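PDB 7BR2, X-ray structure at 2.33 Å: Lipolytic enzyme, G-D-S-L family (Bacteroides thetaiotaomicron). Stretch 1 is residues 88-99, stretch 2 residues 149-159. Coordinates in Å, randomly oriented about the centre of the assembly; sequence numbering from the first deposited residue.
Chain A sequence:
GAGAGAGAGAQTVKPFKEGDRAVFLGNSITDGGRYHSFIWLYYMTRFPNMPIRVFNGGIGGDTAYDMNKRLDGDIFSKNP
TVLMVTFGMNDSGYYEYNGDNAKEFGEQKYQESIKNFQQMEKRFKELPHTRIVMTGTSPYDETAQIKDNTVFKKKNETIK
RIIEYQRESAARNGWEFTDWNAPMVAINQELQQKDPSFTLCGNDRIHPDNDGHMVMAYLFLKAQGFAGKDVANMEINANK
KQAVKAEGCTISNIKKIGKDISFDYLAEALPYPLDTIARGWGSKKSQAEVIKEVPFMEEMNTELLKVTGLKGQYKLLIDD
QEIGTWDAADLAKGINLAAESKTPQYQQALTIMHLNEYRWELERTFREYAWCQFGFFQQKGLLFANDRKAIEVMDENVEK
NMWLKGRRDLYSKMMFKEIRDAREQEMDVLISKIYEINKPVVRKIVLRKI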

# COMPACT_ATOMS: atom_id res chain seq x y z
N GLY A 88 -13.68 -5.78 9.93
CA GLY A 88 -14.18 -5.22 11.17
C GLY A 88 -14.82 -3.86 11.02
O GLY A 88 -15.65 -3.48 11.84
N MET A 89 -14.40 -3.08 10.03
CA MET A 89 -14.99 -1.74 9.89
C MET A 89 -16.50 -1.82 9.67
O MET A 89 -17.26 -1.03 10.24
N ASN A 90 -16.95 -2.79 8.86
CA ASN A 90 -18.38 -3.00 8.65
C ASN A 90 -18.98 -3.89 9.72
O ASN A 90 -20.12 -3.67 10.14
N ASP A 91 -18.24 -4.91 10.15
CA ASP A 91 -18.75 -5.80 11.19
C ASP A 91 -19.15 -5.02 12.44
O ASP A 91 -20.16 -5.33 13.08
N SER A 92 -18.38 -4.00 12.80
CA SER A 92 -18.61 -3.28 14.05
C SER A 92 -19.94 -2.53 14.06
O SER A 92 -20.49 -2.29 15.15
N GLY A 93 -20.49 -2.18 12.91
CA GLY A 93 -21.71 -1.41 12.86
C GLY A 93 -21.48 0.09 12.98
O GLY A 93 -20.37 0.57 13.19
N TYR A 94 -22.57 0.85 12.84
CA TYR A 94 -22.40 2.29 12.72
C TYR A 94 -23.35 3.12 13.59
O TYR A 94 -23.00 3.53 14.70
N TYR A 95 -24.57 3.37 13.09
CA TYR A 95 -25.42 4.40 13.69
C TYR A 95 -25.89 4.02 15.09
O TYR A 95 -26.03 4.89 15.96
N GLU A 96 -26.16 2.73 15.33
CA GLU A 96 -26.69 2.30 16.62
C GLU A 96 -25.77 2.59 17.79
O GLU A 96 -26.22 2.48 18.94
N TYR A 97 -24.50 2.94 17.56
CA TYR A 97 -23.64 3.28 18.69
C TYR A 97 -24.09 4.57 19.36
O TYR A 97 -23.75 4.79 20.53
N ASN A 98 -24.84 5.42 18.66
CA ASN A 98 -25.35 6.65 19.24
C ASN A 98 -26.80 6.51 19.67
O ASN A 98 -27.46 7.51 19.98
N GLY A 99 -27.32 5.28 19.69
CA GLY A 99 -28.68 5.01 20.11
C GLY A 99 -28.74 4.55 21.55
O GLY A 99 -27.79 4.67 22.33
N ASN A 149 -19.71 15.88 10.27
CA ASN A 149 -19.59 14.42 10.30
C ASN A 149 -19.64 13.97 11.76
O ASN A 149 -18.74 14.28 12.54
N THR A 150 -20.70 13.24 12.11
CA THR A 150 -20.99 12.89 13.50
C THR A 150 -20.29 11.58 13.88
O THR A 150 -20.28 10.63 13.10
N VAL A 151 -19.74 11.54 15.09
CA VAL A 151 -18.93 10.40 15.54
C VAL A 151 -19.82 9.27 16.01
O VAL A 151 -20.71 9.47 16.84
N PHE A 152 -19.56 8.05 15.52
CA PHE A 152 -20.18 6.85 16.08
C PHE A 152 -19.38 6.45 17.32
O PHE A 152 -18.31 5.86 17.22
N LYS A 153 -19.93 6.76 18.50
CA LYS A 153 -19.14 6.73 19.73
C LYS A 153 -18.74 5.30 20.10
O LYS A 153 -19.58 4.40 20.16
N LYS A 154 -17.44 5.13 20.35
CA LYS A 154 -16.84 3.88 20.81
C LYS A 154 -16.87 2.76 19.77
O LYS A 154 -16.63 1.59 20.11
N LYS A 155 -17.09 3.10 18.50
CA LYS A 155 -17.09 2.10 17.44
C LYS A 155 -15.71 1.47 17.28
O LYS A 155 -15.58 0.24 17.10
N ASN A 156 -14.65 2.27 17.40
CA ASN A 156 -13.32 1.70 17.27
C ASN A 156 -12.98 0.74 18.40
O ASN A 156 -12.07 -0.07 18.24
N GLU A 157 -13.70 0.79 19.52
CA GLU A 157 -13.44 -0.18 20.59
C GLU A 157 -13.93 -1.57 20.21
O GLU A 157 -13.27 -2.57 20.50
N THR A 158 -15.10 -1.65 19.57
CA THR A 158 -15.54 -2.93 19.02
C THR A 158 -14.57 -3.41 17.94
O THR A 158 -14.23 -4.61 17.88
N ILE A 159 -14.09 -2.49 17.10
CA ILE A 159 -13.09 -2.85 16.11
C ILE A 159 -11.85 -3.45 16.78
O ILE A 159 -11.37 -4.52 16.40

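The apolar centre of this contact is F152, whose m rotamer (chi1 -56°) lays its ring among Y94, Y95 and N98. Its CA-to-CB bond runs sideways to stretch 1, yet the ring is used on both face and edge. Y94, also m, sets its edge toward the F152 face in an offset arrangement, with centroids 6.0 Å apart and planes at 77°, and its CB sits 4.2 Å from the F152 ring centroid in a CH-pi contact. The F152 edge in turn meets the face of Y95 (m), where F152 CE1 comes within 3.5 Å of Y95 CD2. F152 meets both tyrosines at steep angles, 77° and 68°, taking Y94 on its face and giving its edge to Y95.

Y97 points toward stretch 2 and, as an m rotamer, spreads one ring face over the start of the helix: K155 CA lies 4.0 Å from the ring centroid, almost on its normal, and K155 CB is 3.9 Å from Y97 CD2. Here the helix backbone itself serves as the packing surface. On the G88 side, the thioether of M89 (t, p, p) adds a smaller apolar contact, SD to CD1 of I159 (m, t) at 4.0 Å. M89 reaches this contact although its CB points away.

Between these patches runs K155, extended through t, t, t and turned at its last step to p. This shape carries the amine to a pocket of oxygens, where K155 NZ donates to M89 O at 2.7 Å, S92 OG at 2.7 Å and G93 O at 2.8 Å. The acceptors come from a segment of helical phi/psi, 89-92, and from the last residue of the type I turn N90-G93. The Y94 face covers the same amine, its ring centroid 3.8 Å from K155 NZ in a cation-pi contact. S92 (p) points toward stretch 2 and passes its own proton back to G88 O, with OG to O at 2.8 Å, leaving its oxygen free to accept from the lysine. The rule is a buried charge paid for by backbone carbonyls, a hydroxyl and a ring.

Also in the buried part, Y97 OH and T158 OG1 are hydrogen-bonded at 2.6 Å; T158 is m and points toward stretch 1. At the outer edge N98 (m) reads the backbone of the opposing loop with its amide: ND2 donates to V151 O at 2.9 Å, while OD1 accepts from K153 N at 3.1 Å, nearly linear. The K153 side chain comes nearer at its end, and K153 NZ adds a weak bond to N98 OD1 at 3.4 Å.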

# COMPACT_ATOMS: atom_id res chain seq x y z
CB MET A 89 -14.31 -0.97 8.76
CG MET A 89 -14.85 0.45 8.59
SD MET A 89 -14.63 1.57 10.00
CE MET A 89 -12.86 1.90 9.95
CB ASN A 90 -18.61 -3.59 7.26
CG ASN A 90 -18.33 -2.59 6.17
OD1 ASN A 90 -18.84 -1.47 6.20
ND2 ASN A 90 -17.50 -2.98 5.20
CB ASP A 91 -17.68 -6.85 11.54
CG ASP A 91 -17.13 -7.58 10.31
OD1 ASP A 91 -16.58 -6.89 9.40
OD2 ASP A 91 -17.23 -8.83 10.25
CB SER A 92 -17.48 -2.30 14.31
OG SER A 92 -17.17 -1.58 13.13
CB TYR A 94 -22.55 2.69 11.25
CG TYR A 94 -21.48 2.12 10.34
CD1 TYR A 94 -20.29 2.80 10.13
CD2 TYR A 94 -21.67 0.90 9.67
CE1 TYR A 94 -19.31 2.31 9.29
CE2 TYR A 94 -20.68 0.39 8.82
CZ TYR A 94 -19.51 1.10 8.64
OH TYR A 94 -18.52 0.63 7.82
CB TYR A 95 -26.61 4.69 12.77
CG TYR A 95 -26.25 5.49 11.53
CD1 TYR A 95 -25.85 4.86 10.36
CD2 TYR A 95 -26.31 6.88 11.54
CE1 TYR A 95 -25.52 5.58 9.22
CE2 TYR A 95 -25.99 7.62 10.40
CZ TYR A 95 -25.59 6.97 9.24
OH TYR A 95 -25.26 7.69 8.12
CB GLU A 96 -26.99 0.80 16.60
CG GLU A 96 -28.16 0.36 15.75
CD GLU A 96 -27.79 0.15 14.29
OE1 GLU A 96 -26.80 0.75 13.81
OE2 GLU A 96 -28.48 -0.66 13.63
CB TYR A 97 -22.18 3.42 18.26
CG TYR A 97 -21.49 2.09 18.11
CD1 TYR A 97 -21.14 1.34 19.23
CD2 TYR A 97 -21.20 1.57 16.85
CE1 TYR A 97 -20.52 0.10 19.10
CE2 TYR A 97 -20.58 0.33 16.71
CZ TYR A 97 -20.24 -0.40 17.84
OH TYR A 97 -19.63 -1.63 17.73
CB ASN A 98 -25.19 7.79 18.24
CG ASN A 98 -23.73 8.09 17.93
OD1 ASN A 98 -22.83 7.80 18.72
ND2 ASN A 98 -23.48 8.65 16.75
CB ASN A 149 -18.31 13.93 9.62
CG ASN A 149 -18.28 12.41 9.46
OD1 ASN A 149 -18.00 11.69 10.41
ND2 ASN A 149 -18.58 11.92 8.25
CB THR A 150 -22.49 12.76 13.69
OG1 THR A 150 -23.15 13.90 13.12
CG2 THR A 150 -22.82 12.77 15.17
CB VAL A 151 -17.97 10.83 16.66
CG1 VAL A 151 -17.24 9.63 17.23
CG2 VAL A 151 -17.01 11.86 16.17
CB PHE A 152 -20.25 5.74 15.04
CG PHE A 152 -20.98 6.14 13.78
CD1 PHE A 152 -22.30 6.58 13.84
CD2 PHE A 152 -20.35 6.11 12.55
CE1 PHE A 152 -22.98 6.96 12.69
CE2 PHE A 152 -21.03 6.50 11.40
CZ PHE A 152 -22.34 6.93 11.47
CB LYS A 153 -19.93 7.37 20.88
CG LYS A 153 -20.03 8.88 20.78
CD LYS A 153 -20.74 9.53 21.97
CE LYS A 153 -22.22 9.77 21.75
NZ LYS A 153 -23.07 8.59 22.00
CB LYS A 154 -17.46 3.43 22.14
CG LYS A 154 -17.17 4.42 23.26
CD LYS A 154 -15.66 4.41 23.48
CE LYS A 154 -15.17 5.31 24.59
NZ LYS A 154 -13.68 5.26 24.67
CB LYS A 155 -17.59 2.77 16.15
CG LYS A 155 -17.19 2.12 14.85
CD LYS A 155 -17.85 2.82 13.66
CE LYS A 155 -17.39 2.24 12.33
NZ LYS A 155 -17.81 0.83 12.13
CB ASN A 156 -12.25 2.78 17.20
CG ASN A 156 -10.97 2.26 16.61
OD1 ASN A 156 -10.98 1.69 15.52
ND2 ASN A 156 -9.87 2.38 17.35
CB GLU A 157 -14.07 0.30 21.90
CG GLU A 157 -13.68 1.73 22.29
CD GLU A 157 -12.17 1.99 22.25
OE1 GLU A 157 -11.40 1.15 22.75
OE2 GLU A 157 -11.76 3.06 21.73
CB THR A 158 -16.96 -2.79 18.47
OG1 THR A 158 -17.85 -2.41 19.52
CG2 THR A 158 -17.46 -4.10 17.84
CB ILE A 159 -12.73 -1.64 15.23
CG1 ILE A 159 -13.90 -1.26 14.34
CG2 ILE A 159 -11.51 -1.93 14.39
CD1 ILE A 159 -13.67 0.01 13.55